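Local coordinates for protein 2,3-dihydroxybenzoate-AMP ligase (PDB 1MDB) that belongs to the AMP-binding (ANL) enzyme family and, in this structure, holds adenosine monophosphate and 2,3-dihydroxy-benzoic acid, at residues Q68-Q73 against N153-G158; E90-L95 against P102-P107. All coordinates share one frame; numbering follows the deposited sequence.

Contact 1 (Q68-Q73 against N153-G158)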
ATOM      1  N   GLN A  68      22.526  16.797   6.937  1.00 32.90           N
ATOM      2  CA  GLN A  68      22.673  18.250   6.896  1.00 34.80           C
ATOM      3  C   GLN A  68      24.081  18.634   6.468  1.00 35.47           C
ATOM      4  O   GLN A  68      24.268  19.490   5.605  1.00 33.41           O
ATOM      5  CB  GLN A  68      22.387  18.861   8.266  1.00 35.16           C
ATOM      6  CG  GLN A  68      22.403  20.376   8.261  1.00 38.44           C
ATOM      7  CD  GLN A  68      22.172  20.962   9.634  1.00 42.14           C
ATOM      8  OE1 GLN A  68      23.007  20.817  10.536  1.00 43.88           O
ATOM      9  NE2 GLN A  68      21.030  21.624   9.809  1.00 40.82           N
ATOM     10  N   LYS A  69      25.071  17.996   7.082  1.00 37.45           N
ATOM     11  CA  LYS A  69      26.462  18.263   6.755  1.00 39.50           C
ATOM     12  C   LYS A  69      26.679  17.971   5.278  1.00 39.38           C
ATOM     13  O   LYS A  69      27.459  18.644   4.611  1.00 40.51           O
ATOM     14  CB  LYS A  69      27.382  17.385   7.604  1.00 40.62           C
ATOM     15  CG  LYS A  69      28.834  17.823   7.592  1.00 44.06           C
ATOM     16  CD  LYS A  69      29.615  17.111   8.681  1.00 46.92           C
ATOM     17  CE  LYS A  69      30.982  17.736   8.872  1.00 49.13           C
ATOM     18  NZ  LYS A  69      31.725  17.134  10.017  1.00 52.15           N
ATOM     19  N   LEU A  70      25.974  16.968   4.769  1.00 38.06           N
ATOM     20  CA  LEU A  70      26.091  16.604   3.362  1.00 36.66           C
ATOM     21  C   LEU A  70      25.582  17.753   2.490  1.00 35.48           C
ATOM     22  O   LEU A  70      25.992  17.899   1.338  1.00 34.26           O
ATOM     23  CB  LEU A  70      25.281  15.337   3.082  1.00 37.23           C
ATOM     24  CG  LEU A  70      25.469  14.652   1.730  1.00 37.08           C
ATOM     25  CD1 LEU A  70      26.946  14.335   1.510  1.00 37.83           C
ATOM     26  CD2 LEU A  70      24.640  13.371   1.704  1.00 36.35           C
ATOM     27  N   GLY A  71      24.687  18.564   3.042  1.00 33.38           N
ATOM     28  CA  GLY A  71      24.154  19.685   2.287  1.00 31.19           C
ATOM     29  C   GLY A  71      22.672  19.562   1.992  1.00 31.47           C
ATOM     30  O   GLY A  71      22.118  20.368   1.247  1.00 28.16           O
ATOM     31  N   ILE A  72      22.027  18.546   2.556  1.00 31.96           N
ATOM     32  CA  ILE A  72      20.595  18.361   2.343  1.00 34.23           C
ATOM     33  C   ILE A  72      19.883  19.355   3.241  1.00 35.07           C
ATOM     34  O   ILE A  72      20.175  19.431   4.427  1.00 36.17           O
ATOM     35  CB  ILE A  72      20.147  16.930   2.701  1.00 34.71           C
ATOM     36  CG1 ILE A  72      20.716  15.943   1.675  1.00 32.55           C
ATOM     37  CG2 ILE A  72      18.619  16.851   2.728  1.00 34.45           C
ATOM     38  CD1 ILE A  72      20.387  14.512   1.961  1.00 34.82           C
ATOM     39  N   GLN A  73      18.953  20.116   2.678  1.00 35.33           N
ATOM     40  CA  GLN A  73      18.249  21.124   3.461  1.00 37.20           C
ATOM     41  C   GLN A  73      16.756  20.877   3.643  1.00 35.91           C
ATOM     42  O   GLN A  73      16.163  20.007   3.001  1.00 34.48           O
ATOM     43  CB  GLN A  73      18.435  22.493   2.812  1.00 39.35           C
ATOM     44  CG  GLN A  73      19.872  22.842   2.467  1.00 43.55           C
ATOM     45  CD  GLN A  73      19.952  24.145   1.699  1.00 46.30           C
ATOM     46  OE1 GLN A  73      19.420  25.166   2.141  1.00 49.62           O
ATOM     47  NE2 GLN A  73      20.609  24.122   0.547  1.00 47.13           N
ATOM     48  N   ASN A 153      24.193  13.162  -4.882  1.00 33.21           N
ATOM     49  CA  ASN A 153      24.219  12.534  -3.571  1.00 31.29           C
ATOM     50  C   ASN A 153      23.516  11.183  -3.640  1.00 29.67           C
ATOM     51  O   ASN A 153      22.309  11.082  -3.434  1.00 28.56           O
ATOM     52  CB  ASN A 153      23.564  13.439  -2.527  1.00 33.46           C
ATOM     53  CG  ASN A 153      24.347  14.726  -2.310  1.00 38.67           C
ATOM     54  OD1 ASN A 153      25.578  14.707  -2.261  1.00 39.58           O
ATOM     55  ND2 ASN A 153      23.638  15.850  -2.172  1.00 39.05           N
ATOM     56  N   ILE A 154      24.288  10.153  -3.972  1.00 28.82           N
ATOM     57  CA  ILE A 154      23.782   8.790  -4.074  1.00 27.74           C
ATOM     58  C   ILE A 154      24.253   8.106  -2.814  1.00 26.16           C
ATOM     59  O   ILE A 154      25.447   7.885  -2.636  1.00 26.39           O
ATOM     60  CB  ILE A 154      24.382   8.042  -5.286  1.00 29.27           C
ATOM     61  CG1 ILE A 154      24.031   8.770  -6.581  1.00 26.74           C
ATOM     62  CG2 ILE A 154      23.883   6.593  -5.300  1.00 27.92           C
ATOM     63  CD1 ILE A 154      22.569   8.885  -6.841  1.00 29.97           C
ATOM     64  N   ILE A 155      23.315   7.787  -1.931  1.00 26.73           N
ATOM     65  CA  ILE A 155      23.650   7.157  -0.660  1.00 26.47           C
ATOM     66  C   ILE A 155      23.277   5.678  -0.665  1.00 28.24           C
ATOM     67  O   ILE A 155      22.152   5.305  -1.027  1.00 30.33           O
ATOM     68  CB  ILE A 155      22.937   7.884   0.488  1.00 26.81           C
ATOM     69  CG1 ILE A 155      23.330   9.367   0.458  1.00 27.67           C
ATOM     70  CG2 ILE A 155      23.281   7.228   1.816  1.00 23.73           C
ATOM     71  CD1 ILE A 155      22.417  10.293   1.269  1.00 27.71           C
ATOM     72  N   VAL A 156      24.224   4.842  -0.259  1.00 27.04           N
ATOM     73  CA  VAL A 156      24.023   3.402  -0.261  1.00 26.30           C
ATOM     74  C   VAL A 156      24.144   2.758   1.102  1.00 28.80           C
ATOM     75  O   VAL A 156      25.156   2.922   1.793  1.00 30.36           O
ATOM     76  CB  VAL A 156      25.044   2.709  -1.181  1.00 25.59           C
ATOM     77  CG1 VAL A 156      24.771   1.216  -1.231  1.00 25.96           C
ATOM     78  CG2 VAL A 156      24.999   3.328  -2.569  1.00 25.78           C
ATOM     79  N   ALA A 157      23.112   2.024   1.501  1.00 28.05           N
ATOM     80  CA  ALA A 157      23.176   1.326   2.770  1.00 29.89           C
ATOM     81  C   ALA A 157      23.832   0.009   2.393  1.00 31.09           C
ATOM     82  O   ALA A 157      23.200  -0.863   1.800  1.00 30.76           O
ATOM     83  CB  ALA A 157      21.772   1.105   3.355  1.00 31.52           C
ATOM     84  N   GLY A 158      25.119  -0.106   2.713  1.00 34.10           N
ATOM     85  CA  GLY A 158      25.882  -1.300   2.388  1.00 36.27           C
ATOM     86  C   GLY A 158      27.140  -0.888   1.640  1.00 38.13           C
ATOM     87  O   GLY A 158      27.637   0.224   1.835  1.00 37.82           O
TER

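Contact 2 (E90-L95 against P102-P107)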
ATOM      1  N   GLU A  90      15.922   4.647  10.248  1.00 24.87           N
ATOM      2  CA  GLU A  90      16.791   5.724  10.679  1.00 24.60           C
ATOM      3  C   GLU A  90      16.826   6.764   9.562  1.00 25.36           C
ATOM      4  O   GLU A  90      16.943   7.964   9.813  1.00 24.84           O
ATOM      5  CB  GLU A  90      18.206   5.207  10.994  1.00 25.39           C
ATOM      6  CG  GLU A  90      19.051   4.761   9.808  1.00 26.15           C
ATOM      7  CD  GLU A  90      20.450   4.324  10.247  1.00 27.23           C
ATOM      8  OE1 GLU A  90      20.902   4.778  11.319  1.00 28.01           O
ATOM      9  OE2 GLU A  90      21.100   3.547   9.522  1.00 24.32           O
ATOM     10  N   VAL A  91      16.692   6.297   8.328  1.00 26.34           N
ATOM     11  CA  VAL A  91      16.711   7.198   7.181  1.00 26.65           C
ATOM     12  C   VAL A  91      15.522   8.146   7.159  1.00 26.86           C
ATOM     13  O   VAL A  91      15.710   9.353   6.992  1.00 28.89           O
ATOM     14  CB  VAL A  91      16.769   6.413   5.838  1.00 25.24           C
ATOM     15  CG1 VAL A  91      16.305   7.300   4.676  1.00 22.14           C
ATOM     16  CG2 VAL A  91      18.204   5.948   5.582  1.00 24.63           C
ATOM     17  N   ILE A  92      14.305   7.632   7.337  1.00 25.05           N
ATOM     18  CA  ILE A  92      13.154   8.531   7.290  1.00 25.39           C
ATOM     19  C   ILE A  92      13.027   9.477   8.496  1.00 24.97           C
ATOM     20  O   ILE A  92      12.720  10.648   8.319  1.00 22.15           O
ATOM     21  CB  ILE A  92      11.798   7.775   7.094  1.00 25.86           C
ATOM     22  CG1 ILE A  92      11.419   6.994   8.352  1.00 26.81           C
ATOM     23  CG2 ILE A  92      11.882   6.857   5.885  1.00 25.70           C
ATOM     24  CD1 ILE A  92       9.997   6.456   8.289  1.00 27.49           C
ATOM     25  N   PHE A  93      13.257   8.988   9.713  1.00 24.26           N
ATOM     26  CA  PHE A  93      13.136   9.863  10.873  1.00 26.43           C
ATOM     27  C   PHE A  93      14.235  10.932  10.898  1.00 25.54           C
ATOM     28  O   PHE A  93      14.048  12.005  11.469  1.00 26.13           O
ATOM     29  CB  PHE A  93      13.110   9.045  12.185  1.00 28.18           C
ATOM     30  CG  PHE A  93      11.754   8.460  12.498  1.00 26.02           C
ATOM     31  CD1 PHE A  93      11.415   7.181  12.075  1.00 27.96           C
ATOM     32  CD2 PHE A  93      10.788   9.227  13.142  1.00 26.86           C
ATOM     33  CE1 PHE A  93      10.130   6.676  12.281  1.00 25.99           C
ATOM     34  CE2 PHE A  93       9.501   8.735  13.352  1.00 25.12           C
ATOM     35  CZ  PHE A  93       9.171   7.459  12.922  1.00 26.70           C
ATOM     36  N   ALA A  94      15.372  10.638  10.280  1.00 24.82           N
ATOM     37  CA  ALA A  94      16.462  11.603  10.197  1.00 24.80           C
ATOM     38  C   ALA A  94      16.007  12.685   9.216  1.00 25.76           C
ATOM     39  O   ALA A  94      16.189  13.885   9.453  1.00 24.75           O
ATOM     40  CB  ALA A  94      17.728  10.934   9.677  1.00 24.41           C
ATOM     41  N   LEU A  95      15.422  12.253   8.103  1.00 24.43           N
ATOM     42  CA  LEU A  95      14.923  13.197   7.113  1.00 25.30           C
ATOM     43  C   LEU A  95      13.799  13.997   7.753  1.00 26.67           C
ATOM     44  O   LEU A  95      13.700  15.207   7.569  1.00 27.05           O
ATOM     45  CB  LEU A  95      14.414  12.458   5.880  1.00 24.08           C
ATOM     46  CG  LEU A  95      15.526  11.833   5.027  1.00 25.27           C
ATOM     47  CD1 LEU A  95      14.920  10.961   3.938  1.00 23.42           C
ATOM     48  CD2 LEU A  95      16.382  12.950   4.414  1.00 25.16           C
ATOM     49  N   PRO A 102      11.068  12.590   2.261  1.00 24.57           N
ATOM     50  CA  PRO A 102      11.348  11.322   1.596  1.00 24.42           C
ATOM     51  C   PRO A 102      10.306  11.193   0.478  1.00 25.27           C
ATOM     52  O   PRO A 102       9.192  11.714   0.594  1.00 25.15           O
ATOM     53  CB  PRO A 102      11.079  10.282   2.683  1.00 24.66           C
ATOM     54  CG  PRO A 102      11.270  11.046   3.981  1.00 25.46           C
ATOM     55  CD  PRO A 102      10.683  12.391   3.669  1.00 24.96           C
ATOM     56  N   VAL A 103      10.681  10.531  -0.607  1.00 23.98           N
ATOM     57  CA  VAL A 103       9.764  10.251  -1.701  1.00 25.72           C
ATOM     58  C   VAL A 103       9.883   8.731  -1.675  1.00 25.53           C
ATOM     59  O   VAL A 103      10.978   8.184  -1.849  1.00 26.94           O
ATOM     60  CB  VAL A 103      10.258  10.842  -3.038  1.00 26.26           C
ATOM     61  CG1 VAL A 103       9.334  10.426  -4.164  1.00 25.96           C
ATOM     62  CG2 VAL A 103      10.303  12.362  -2.935  1.00 26.37           C
ATOM     63  N   PHE A 104       8.766   8.063  -1.422  1.00 24.62           N
ATOM     64  CA  PHE A 104       8.735   6.614  -1.264  1.00 25.71           C
ATOM     65  C   PHE A 104       8.659   5.708  -2.479  1.00 24.35           C
ATOM     66  O   PHE A 104       7.572   5.281  -2.887  1.00 27.01           O
ATOM     67  CB  PHE A 104       7.611   6.239  -0.277  1.00 25.10           C
ATOM     68  CG  PHE A 104       7.898   6.644   1.150  1.00 28.98           C
ATOM     69  CD1 PHE A 104       7.090   7.572   1.808  1.00 30.29           C
ATOM     70  CD2 PHE A 104       8.986   6.107   1.834  1.00 28.32           C
ATOM     71  CE1 PHE A 104       7.364   7.959   3.124  1.00 29.47           C
ATOM     72  CE2 PHE A 104       9.267   6.490   3.153  1.00 29.99           C
ATOM     73  CZ  PHE A 104       8.458   7.416   3.796  1.00 28.90           C
ATOM     74  N   ALA A 105       9.825   5.393  -3.036  1.00 23.23           N
ATOM     75  CA  ALA A 105       9.913   4.495  -4.181  1.00 21.72           C
ATOM     76  C   ALA A 105       9.817   3.063  -3.653  1.00 22.80           C
ATOM     77  O   ALA A 105       9.943   2.828  -2.458  1.00 23.73           O
ATOM     78  CB  ALA A 105      11.237   4.702  -4.918  1.00 21.72           C
ATOM     79  N   LEU A 106       9.580   2.115  -4.549  1.00 24.04           N
ATOM     80  CA  LEU A 106       9.465   0.707  -4.182  1.00 25.40           C
ATOM     81  C   LEU A 106      10.660  -0.071  -4.746  1.00 25.60           C
ATOM     82  O   LEU A 106      11.253   0.318  -5.750  1.00 24.53           O
ATOM     83  CB  LEU A 106       8.147   0.123  -4.731  1.00 24.87           C
ATOM     84  CG  LEU A 106       6.922   0.053  -3.795  1.00 28.45           C
ATOM     85  CD1 LEU A 106       6.804   1.313  -2.969  1.00 26.13           C
ATOM     86  CD2 LEU A 106       5.643  -0.186  -4.609  1.00 24.84           C
ATOM     87  N   PRO A 107      11.021  -1.188  -4.102  1.00 25.25           N
ATOM     88  CA  PRO A 107      12.141  -2.029  -4.526  1.00 26.22           C
ATOM     89  C   PRO A 107      12.106  -2.457  -5.989  1.00 26.95           C
ATOM     90  O   PRO A 107      13.150  -2.716  -6.591  1.00 26.02           O
ATOM     91  CB  PRO A 107      12.043  -3.221  -3.578  1.00 26.13           C
ATOM     92  CG  PRO A 107      11.542  -2.576  -2.316  1.00 25.94           C
ATOM     93  CD  PRO A 107      10.440  -1.689  -2.843  1.00 26.19           C
TER

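Contact 1 (Q68-Q73 against N153-G158)
Leu70 turns its CG opposite the backbone N (chi1 -169°), which sends the isobutyl group out toward Asn153 and Ile155, while Asn153 carries its amide on the side of its own backbone N (chi1 -65°). The leucine and asparagine side chains then lie side by side, pointing opposite ways. Leu70 CG lies 4.0 Å from Asn153 OD1, and Leu70 CD1 is also 4.0 Å from that oxygen, so the aliphatic fork rests against the oxygen end of the amide without a hydrogen bond. The other end of the amide is held elsewhere: ND2 donates to Ala124 O, which helps fix the rotation of the group. Ile155 reaches in from the strand and meets the leucine tip to tip, with Ile155 CD1 3.8 Å from Leu70 CD2. The contact thereby sets the C-terminal end of helix 53-70 against the beginning of strand 154-157, which runs parallel to strand 125-132 in a mixed sheet. Ile154, pointing away from the helix end, packs on Ala141 and Gln145 of helix 137-147. Gly71 closes the helix in a Schellman motif with positive phi (114°), and its N is 2.8 Å from Gln68 O. Beyond this turn, Ile72 is buried against Ala125 and Leu98, whereas Leu70 and Asn153 remain partly exposed.

Contact 2 (E90-L95 against P102-P107)
The Phe104 ring presents an edge to Ile92, whose CG2 lies close to the ring plane, 3.8 Å from Phe104 CE2 and 4.0 Å from Phe104 CZ. One face of the same ring is taken by Pro102 of its own strand, with Pro102 CB 4.0 Å above the plane of the Phe104 ring and displaced toward the rim. Phe186 adds an edge-to-face ring contact from the neighbouring strand 184-189. The isoleucine runs roughly perpendicular to the phenylalanine side chain; with chi1 at 71°, it tucks CG1 between its backbone N and carbonyl carbon and leaves CG2 as the branch that meets the phenyl edge. One helical turn on, Leu95 lies alongside the pyrrolidine ring, the two heading in opposing senses. Leu95 CD1 is 3.7 Å from Pro102 CG, and Leu95 CB is 3.9 Å from the same Pro102 CG, so the proline is touched by both the root and a tip of the leucine. These pairs pack helix 86-98 onto strand 101-104, the second strand of a beta-alpha-beta crossover that starts at strand 77-80. Leu95 also reaches Val78 and Val80 of that first strand. All four touching residues are buried and apolar, and no hydrogen bond spans the two segments. Cohesion between them therefore rests on van der Waals contact and, probably, the exclusion of water, with little directional preference beyond the fit of the ring edge and the branched chains.

Contacts 1 and 2 lie on the same side of the chain's centre, their centres 12 Å apart and their nearest atoms about 5 Å apart, without touching. Both reach one mixed sheet, in which strand 101-104 of contact 2 and strand 154-157 of contact 1 are separated by strands 77-80 and 125-132. Their helices also meet, Phe67 of helix 53-70 touching Leu95, and just past the helix end Ile72 touches Leu98. Contact 1 is the more peripheral, its centre about 27 Å from the centre of the chain, against about 15 Å for that of contact 2. The Phe104 side chain comes within about 11 Å of both bound adenosine monophosphate and 2,3-dihydroxy-benzoic acid.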